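Nucleoporin NUP159 (Saccharomyces cerevisiae, PDB 1XIP) forms part of the nuclear pore complex, its N-terminal beta-propeller domain tethering the helicase Dbp5 to the pore for mRNA export. Local coordinates at residues P36-K49 / P88-V100. Numbering follows the deposited sequence.
Sequences PFASLQNLDISNSK and PDVIFVCFHGDQV
Asn-42, just before strand 43-46, and Asp-44 within it reach from the inner edge of one beta-propeller blade to strand 90-96 of the next; these two inner strands run nearly parallel (7° apart), as the inner strands of neighbouring blades do around a propeller's central channel. The backbones share a single bridge, Gln-41 with Phe-92, so side chains do most of the joining. Asn-42 suits its place because one amide nitrogen can serve both blades: ND2 donates to Val-90 O (2.9 Å) from above that carbonyl's plane and also to Ala-55 O of its own blade. A leucine in its place would probably leave Val-90 O without this donor and the two blades without their shared amide link. With CG anti to the backbone N (chi1 -163°), the carboxylate of Asp-44 points across to strand 90-96, where OD2 accepts from Phe-95 N on its anti lone pair in a fairly straight bond (2.9 Å). Apolar groups pack at the entry to the strands: Ile-91 CG2 lies against Leu-40 CD2 (3.7 Å), the two side chains crossing at about a right angle, and also touches Ala-38 and Pro-36. The amide of Gln-41 stands 75° from the Phe-92 ring, with NE2 at the ring edge and hydrogen-bonded to Leu-132 O of strand 129-134. Small enough to sit over a face of Phe-95, Ser-46 makes a CH-pi contact through CB. Beyond it, the long chain of Lys-49 bends at its end to place NZ 2.7 Å from Gly-97 O in the type II' turn.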
ATOM      1  N   PRO A  36      13.070  -7.092   0.689  1.00 24.33           N
ATOM      2  CA  PRO A  36      12.836  -7.713  -0.622  1.00 24.13           C
ATOM      3  C   PRO A  36      12.436  -6.652  -1.638  1.00 24.27           C
ATOM      4  O   PRO A  36      11.534  -5.864  -1.349  1.00 25.33           O
ATOM      5  CB  PRO A  36      11.670  -8.670  -0.359  1.00 23.84           C
ATOM      6  CG  PRO A  36      11.694  -8.898   1.091  1.00 23.59           C
ATOM      7  CD  PRO A  36      12.126  -7.595   1.705  1.00 24.12           C
ATOM      8  N   PHE A  37      13.109  -6.614  -2.788  1.00 23.68           N
ATOM      9  CA  PHE A  37      12.865  -5.595  -3.797  1.00 22.79           C
ATOM     10  C   PHE A  37      11.537  -5.833  -4.501  1.00 22.32           C
ATOM     11  O   PHE A  37      11.480  -6.345  -5.615  1.00 22.41           O
ATOM     12  CB  PHE A  37      14.025  -5.526  -4.805  1.00 23.20           C
ATOM     13  CG  PHE A  37      14.046  -4.257  -5.616  1.00 23.42           C
ATOM     14  CD1 PHE A  37      14.249  -3.019  -5.005  1.00 24.12           C
ATOM     15  CD2 PHE A  37      13.847  -4.293  -6.986  1.00 23.66           C
ATOM     16  CE1 PHE A  37      14.250  -1.841  -5.757  1.00 23.75           C
ATOM     17  CE2 PHE A  37      13.846  -3.115  -7.741  1.00 24.08           C
ATOM     18  CZ  PHE A  37      14.041  -1.892  -7.120  1.00 23.72           C
ATOM     19  N   ALA A  38      10.462  -5.445  -3.822  1.00 21.69           N
ATOM     20  CA  ALA A  38       9.092  -5.610  -4.298  1.00 20.82           C
ATOM     21  C   ALA A  38       8.261  -4.669  -3.484  1.00 20.46           C
ATOM     22  O   ALA A  38       8.722  -4.126  -2.467  1.00 21.27           O
ATOM     23  CB  ALA A  38       8.618  -7.027  -4.079  1.00 20.95           C
ATOM     24  N   SER A  39       7.042  -4.438  -3.903  1.00 19.49           N
ATOM     25  CA  SER A  39       6.181  -3.647  -3.071  1.00 19.38           C
ATOM     26  C   SER A  39       5.727  -4.578  -1.958  1.00 19.07           C
ATOM     27  O   SER A  39       5.443  -5.749  -2.197  1.00 19.24           O
ATOM     28  CB  SER A  39       5.033  -3.105  -3.871  1.00 19.08           C
ATOM     29  OG  SER A  39       4.266  -4.154  -4.378  1.00 23.14           O
ATOM     30  N   LEU A  40       5.743  -4.093  -0.726  1.00 18.75           N
ATOM     31  CA  LEU A  40       5.519  -4.977   0.403  1.00 18.00           C
ATOM     32  C   LEU A  40       4.211  -4.634   1.051  1.00 17.69           C
ATOM     33  O   LEU A  40       3.902  -3.458   1.219  1.00 17.60           O
ATOM     34  CB  LEU A  40       6.646  -4.866   1.423  1.00 17.87           C
ATOM     35  CG  LEU A  40       8.118  -4.895   1.025  1.00 17.40           C
ATOM     36  CD1 LEU A  40       8.961  -4.549   2.262  1.00 17.87           C
ATOM     37  CD2 LEU A  40       8.481  -6.240   0.552  1.00 17.17           C
ATOM     38  N   GLN A  41       3.446  -5.660   1.413  1.00 16.91           N
ATOM     39  CA  GLN A  41       2.171  -5.479   2.079  1.00 16.69           C
ATOM     40  C   GLN A  41       2.098  -6.456   3.211  1.00 16.89           C
ATOM     41  O   GLN A  41       1.341  -7.445   3.164  1.00 17.07           O
ATOM     42  CB  GLN A  41       1.046  -5.703   1.109  1.00 16.99           C
ATOM     43  CG  GLN A  41       0.902  -4.536   0.161  1.00 18.95           C
ATOM     44  CD  GLN A  41      -0.109  -4.788  -0.908  1.00 19.28           C
ATOM     45  OE1 GLN A  41      -1.263  -4.367  -0.785  1.00 17.68           O
ATOM     46  NE2 GLN A  41       0.313  -5.471  -1.981  1.00 21.53           N
ATOM     47  N   ASN A  42       2.904  -6.183   4.234  1.00 16.23           N
ATOM     48  CA  ASN A  42       3.255  -7.184   5.208  1.00 15.65           C
ATOM     49  C   ASN A  42       2.478  -7.070   6.528  1.00 15.68           C
ATOM     50  O   ASN A  42       2.960  -7.513   7.594  1.00 15.50           O
ATOM     51  CB  ASN A  42       4.755  -7.133   5.440  1.00 15.77           C
ATOM     52  CG  ASN A  42       5.537  -7.768   4.311  1.00 16.09           C
ATOM     53  OD1 ASN A  42       5.043  -7.926   3.199  1.00 17.14           O
ATOM     54  ND2 ASN A  42       6.764  -8.130   4.592  1.00 17.73           N
ATOM     55  N   LEU A  43       1.278  -6.487   6.455  1.00 14.88           N
ATOM     56  CA  LEU A  43       0.390  -6.414   7.606  1.00 14.37           C
ATOM     57  C   LEU A  43      -1.044  -6.372   7.143  1.00 14.83           C
ATOM     58  O   LEU A  43      -1.398  -5.577   6.266  1.00 15.07           O
ATOM     59  CB  LEU A  43       0.691  -5.168   8.445  1.00 13.64           C
ATOM     60  CG  LEU A  43      -0.342  -4.854   9.518  1.00 12.43           C
ATOM     61  CD1 LEU A  43      -0.024  -5.656  10.783  1.00 14.15           C
ATOM     62  CD2 LEU A  43      -0.384  -3.394   9.824  1.00 10.00           C
ATOM     63  N   ASP A  44      -1.874  -7.206   7.749  1.00 15.33           N
ATOM     64  CA  ASP A  44      -3.309  -7.198   7.485  1.00 16.13           C
ATOM     65  C   ASP A  44      -4.070  -7.410   8.783  1.00 16.37           C
ATOM     66  O   ASP A  44      -3.539  -7.959   9.735  1.00 16.48           O
ATOM     67  CB  ASP A  44      -3.698  -8.272   6.477  1.00 16.31           C
ATOM     68  CG  ASP A  44      -5.087  -8.038   5.864  1.00 17.85           C
ATOM     69  OD1 ASP A  44      -5.615  -6.905   5.977  1.00 18.94           O
ATOM     70  OD2 ASP A  44      -5.713  -8.927   5.226  1.00 19.54           O
ATOM     71  N   ILE A  45      -5.313  -6.945   8.812  1.00 16.55           N
ATOM     72  CA  ILE A  45      -6.141  -7.042   9.994  1.00 16.89           C
ATOM     73  C   ILE A  45      -7.496  -7.545   9.565  1.00 17.29           C
ATOM     74  O   ILE A  45      -8.018  -7.142   8.543  1.00 17.90           O
ATOM     75  CB  ILE A  45      -6.282  -5.668  10.668  1.00 16.89           C
ATOM     76  CG1 ILE A  45      -4.968  -5.279  11.350  1.00 16.76           C
ATOM     77  CG2 ILE A  45      -7.482  -5.661  11.627  1.00 16.36           C
ATOM     78  CD1 ILE A  45      -4.972  -3.885  11.986  1.00 17.61           C
ATOM     79  N   SER A  46      -8.046  -8.461  10.330  1.00 17.82           N
ATOM     80  CA  SER A  46      -9.399  -8.902  10.106  1.00 18.74           C
ATOM     81  C   SER A  46     -10.201  -8.500  11.326  1.00 19.43           C
ATOM     82  O   SER A  46      -9.998  -9.020  12.429  1.00 19.46           O
ATOM     83  CB  SER A  46      -9.430 -10.401   9.934  1.00 18.74           C
ATOM     84  OG  SER A  46     -10.646 -10.909  10.391  1.00 20.32           O
ATOM     85  N   ASN A  47     -11.093  -7.550  11.124  1.00 20.23           N
ATOM     86  CA  ASN A  47     -11.944  -7.058  12.187  1.00 20.84           C
ATOM     87  C   ASN A  47     -13.029  -8.049  12.617  1.00 21.35           C
ATOM     88  O   ASN A  47     -13.515  -7.978  13.755  1.00 21.47           O
ATOM     89  CB  ASN A  47     -12.572  -5.729  11.768  1.00 20.98           C
ATOM     90  CG  ASN A  47     -11.573  -4.594  11.773  1.00 21.05           C
ATOM     91  OD1 ASN A  47     -11.142  -4.141  12.826  1.00 20.99           O
ATOM     92  ND2 ASN A  47     -11.196  -4.135  10.595  1.00 22.10           N
ATOM     93  N   SER A  48     -13.412  -8.963  11.713  1.00 21.59           N
ATOM     94  CA  SER A  48     -14.458  -9.947  12.007  1.00 21.76           C
ATOM     95  C   SER A  48     -13.910 -11.059  12.858  1.00 21.91           C
ATOM     96  O   SER A  48     -14.584 -11.554  13.756  1.00 22.95           O
ATOM     97  CB  SER A  48     -15.028 -10.549  10.717  1.00 22.09           C
ATOM     98  OG  SER A  48     -14.061 -11.368  10.072  1.00 22.27           O
ATOM     99  N   LYS A  49     -12.695 -11.487  12.554  1.00 21.73           N
ATOM    100  CA  LYS A  49     -12.056 -12.545  13.321  1.00 21.34           C
ATOM    101  C   LYS A  49     -11.310 -11.995  14.537  1.00 20.73           C
ATOM    102  O   LYS A  49     -10.939 -12.751  15.431  1.00 20.99           O
ATOM    103  CB  LYS A  49     -11.094 -13.317  12.429  1.00 21.09           C
ATOM    104  CG  LYS A  49     -11.746 -14.368  11.633  1.00 22.73           C
ATOM    105  CD  LYS A  49     -10.789 -14.930  10.615  1.00 26.86           C
ATOM    106  CE  LYS A  49     -11.535 -15.722   9.575  1.00 29.22           C
ATOM    107  NZ  LYS A  49     -11.830 -14.801   8.447  1.00 33.56           N
ATOM    108  N   PRO A  88      11.688 -16.278   4.741  1.00 28.55           N
ATOM    109  CA  PRO A  88      12.596 -15.201   4.308  1.00 28.81           C
ATOM    110  C   PRO A  88      12.005 -14.030   3.477  1.00 28.78           C
ATOM    111  O   PRO A  88      12.145 -12.845   3.872  1.00 29.54           O
ATOM    112  CB  PRO A  88      13.659 -15.957   3.495  1.00 28.86           C
ATOM    113  CG  PRO A  88      13.662 -17.327   4.098  1.00 28.59           C
ATOM    114  CD  PRO A  88      12.226 -17.612   4.416  1.00 28.38           C
ATOM    115  N   ASP A  89      11.380 -14.317   2.348  1.00 28.09           N
ATOM    116  CA  ASP A  89      11.150 -13.236   1.384  1.00 27.76           C
ATOM    117  C   ASP A  89       9.701 -12.753   1.279  1.00 26.17           C
ATOM    118  O   ASP A  89       9.181 -12.633   0.182  1.00 26.32           O
ATOM    119  CB  ASP A  89      11.651 -13.689  -0.002  1.00 28.96           C
ATOM    120  CG  ASP A  89      12.512 -12.635  -0.705  1.00 32.21           C
ATOM    121  OD1 ASP A  89      13.585 -12.242  -0.144  1.00 35.50           O
ATOM    122  OD2 ASP A  89      12.203 -12.175  -1.839  1.00 34.65           O
ATOM    123  N   VAL A  90       9.030 -12.460   2.385  1.00 24.70           N
ATOM    124  CA  VAL A  90       7.601 -12.168   2.225  1.00 23.16           C
ATOM    125  C   VAL A  90       7.243 -10.740   1.874  1.00 22.36           C
ATOM    126  O   VAL A  90       7.809  -9.787   2.421  1.00 22.16           O
ATOM    127  CB  VAL A  90       6.637 -12.822   3.295  1.00 22.90           C
ATOM    128  CG1 VAL A  90       7.395 -13.532   4.374  1.00 22.65           C
ATOM    129  CG2 VAL A  90       5.631 -11.815   3.842  1.00 21.44           C
ATOM    130  N   ILE A  91       6.312 -10.615   0.928  1.00 21.27           N
ATOM    131  CA  ILE A  91       5.954  -9.332   0.352  1.00 20.06           C
ATOM    132  C   ILE A  91       4.470  -9.055   0.481  1.00 19.86           C
ATOM    133  O   ILE A  91       4.013  -7.942   0.218  1.00 19.78           O
ATOM    134  CB  ILE A  91       6.416  -9.262  -1.121  1.00 19.98           C
ATOM    135  CG1 ILE A  91       5.759 -10.356  -1.967  1.00 18.68           C
ATOM    136  CG2 ILE A  91       7.927  -9.405  -1.204  1.00 19.44           C
ATOM    137  CD1 ILE A  91       5.664 -10.004  -3.424  1.00 17.95           C
ATOM    138  N   PHE A  92       3.721 -10.066   0.913  1.00 19.51           N
ATOM    139  CA  PHE A  92       2.271 -10.016   0.866  1.00 19.35           C
ATOM    140  C   PHE A  92       1.635 -10.953   1.870  1.00 20.12           C
ATOM    141  O   PHE A  92       1.947 -12.122   1.934  1.00 20.02           O
ATOM    142  CB  PHE A  92       1.756 -10.353  -0.539  1.00 18.33           C
ATOM    143  CG  PHE A  92       0.264 -10.352  -0.644  1.00 16.33           C
ATOM    144  CD1 PHE A  92      -0.424  -9.176  -0.946  1.00 14.71           C
ATOM    145  CD2 PHE A  92      -0.470 -11.515  -0.420  1.00 14.78           C
ATOM    146  CE1 PHE A  92      -1.815  -9.157  -1.044  1.00 12.17           C
ATOM    147  CE2 PHE A  92      -1.872 -11.504  -0.520  1.00 13.64           C
ATOM    148  CZ  PHE A  92      -2.538 -10.318  -0.841  1.00 11.93           C
ATOM    149  N   VAL A  93       0.677 -10.420   2.603  1.00 21.54           N
ATOM    150  CA  VAL A  93       0.069 -11.100   3.728  1.00 22.42           C
ATOM    151  C   VAL A  93      -1.379 -10.602   3.766  1.00 23.17           C
ATOM    152  O   VAL A  93      -1.622  -9.416   3.519  1.00 23.35           O
ATOM    153  CB  VAL A  93       0.872 -10.754   5.001  1.00 22.51           C
ATOM    154  CG1 VAL A  93       0.065  -9.935   6.016  1.00 23.24           C
ATOM    155  CG2 VAL A  93       1.513 -11.985   5.590  1.00 22.47           C
ATOM    156  N   CYS A  94      -2.340 -11.497   4.010  1.00 23.86           N
ATOM    157  CA  CYS A  94      -3.750 -11.101   3.983  1.00 24.92           C
ATOM    158  C   CYS A  94      -4.751 -12.198   4.342  1.00 24.72           C
ATOM    159  O   CYS A  94      -4.531 -13.365   4.026  1.00 25.07           O
ATOM    160  CB  CYS A  94      -4.104 -10.500   2.619  1.00 24.98           C
ATOM    161  SG  CYS A  94      -4.922 -11.611   1.468  1.00 29.40           S
ATOM    162  N   PHE A  95      -5.869 -11.808   4.966  1.00 24.23           N
ATOM    163  CA  PHE A  95      -6.932 -12.750   5.307  1.00 23.98           C
ATOM    164  C   PHE A  95      -7.867 -12.947   4.141  1.00 24.61           C
ATOM    165  O   PHE A  95      -8.191 -11.998   3.444  1.00 25.02           O
ATOM    166  CB  PHE A  95      -7.729 -12.281   6.521  1.00 23.30           C
ATOM    167  CG  PHE A  95      -6.928 -12.211   7.786  1.00 22.89           C
ATOM    168  CD1 PHE A  95      -6.320 -11.018   8.178  1.00 23.43           C
ATOM    169  CD2 PHE A  95      -6.778 -13.320   8.582  1.00 22.34           C
ATOM    170  CE1 PHE A  95      -5.576 -10.943   9.345  1.00 23.43           C
ATOM    171  CE2 PHE A  95      -6.042 -13.261   9.752  1.00 23.97           C
ATOM    172  CZ  PHE A  95      -5.438 -12.062  10.139  1.00 24.59           C
ATOM    173  N   HIS A  96      -8.311 -14.186   3.944  1.00 25.31           N
ATOM    174  CA  HIS A  96      -9.238 -14.536   2.874  1.00 25.81           C
ATOM    175  C   HIS A  96     -10.101 -15.707   3.316  1.00 25.63           C
ATOM    176  O   HIS A  96      -9.615 -16.825   3.443  1.00 26.04           O
ATOM    177  CB  HIS A  96      -8.471 -14.914   1.598  1.00 25.92           C
ATOM    178  CG  HIS A  96      -9.353 -15.399   0.481  1.00 28.75           C
ATOM    179  ND1 HIS A  96      -9.426 -16.729   0.110  1.00 30.60           N
ATOM    180  CD2 HIS A  96     -10.205 -14.733  -0.342  1.00 30.13           C
ATOM    181  CE1 HIS A  96     -10.275 -16.856  -0.901  1.00 31.62           C
ATOM    182  NE2 HIS A  96     -10.760 -15.660  -1.194  1.00 31.02           N
ATOM    183  N   GLY A  97     -11.383 -15.466   3.540  1.00 25.39           N
ATOM    184  CA  GLY A  97     -12.235 -16.513   4.061  1.00 25.33           C
ATOM    185  C   GLY A  97     -11.655 -16.989   5.375  1.00 25.54           C
ATOM    186  O   GLY A  97     -11.304 -16.180   6.229  1.00 25.46           O
ATOM    187  N   ASP A  98     -11.507 -18.296   5.532  1.00 25.79           N
ATOM    188  CA  ASP A  98     -10.923 -18.828   6.760  1.00 26.01           C
ATOM    189  C   ASP A  98      -9.428 -19.164   6.630  1.00 24.65           C
ATOM    190  O   ASP A  98      -8.926 -20.052   7.296  1.00 24.18           O
ATOM    191  CB  ASP A  98     -11.728 -20.032   7.240  1.00 27.29           C
ATOM    192  CG  ASP A  98     -12.990 -19.621   8.013  1.00 31.62           C
ATOM    193  OD1 ASP A  98     -13.987 -19.184   7.371  1.00 35.32           O
ATOM    194  OD2 ASP A  98     -13.066 -19.694   9.268  1.00 35.92           O
ATOM    195  N   GLN A  99      -8.735 -18.421   5.778  1.00 23.78           N
ATOM    196  CA  GLN A  99      -7.344 -18.677   5.460  1.00 23.06           C
ATOM    197  C   GLN A  99      -6.519 -17.407   5.555  1.00 21.88           C
ATOM    198  O   GLN A  99      -7.054 -16.302   5.563  1.00 21.68           O
ATOM    199  CB  GLN A  99      -7.235 -19.198   4.028  1.00 23.74           C
ATOM    200  CG  GLN A  99      -7.529 -20.664   3.851  1.00 26.64           C
ATOM    201  CD  GLN A  99      -7.450 -21.087   2.386  1.00 31.24           C
ATOM    202  OE1 GLN A  99      -7.392 -20.238   1.471  1.00 31.56           O
ATOM    203  NE2 GLN A  99      -7.445 -22.398   2.155  1.00 32.90           N
ATOM    204  N   VAL A 100      -5.205 -17.571   5.613  1.00 20.57           N
ATOM    205  CA  VAL A 100      -4.293 -16.456   5.461  1.00 19.72           C
ATOM    206  C   VAL A 100      -3.392 -16.727   4.248  1.00 19.15           C
ATOM    207  O   VAL A 100      -2.778 -17.789   4.137  1.00 19.45           O
ATOM    208  CB  VAL A 100      -3.446 -16.244   6.725  1.00 19.37           C
ATOM    209  CG1 VAL A 100      -2.485 -15.108   6.537  1.00 19.87           C
ATOM    210  CG2 VAL A 100      -4.320 -15.943   7.897  1.00 20.03           C
TER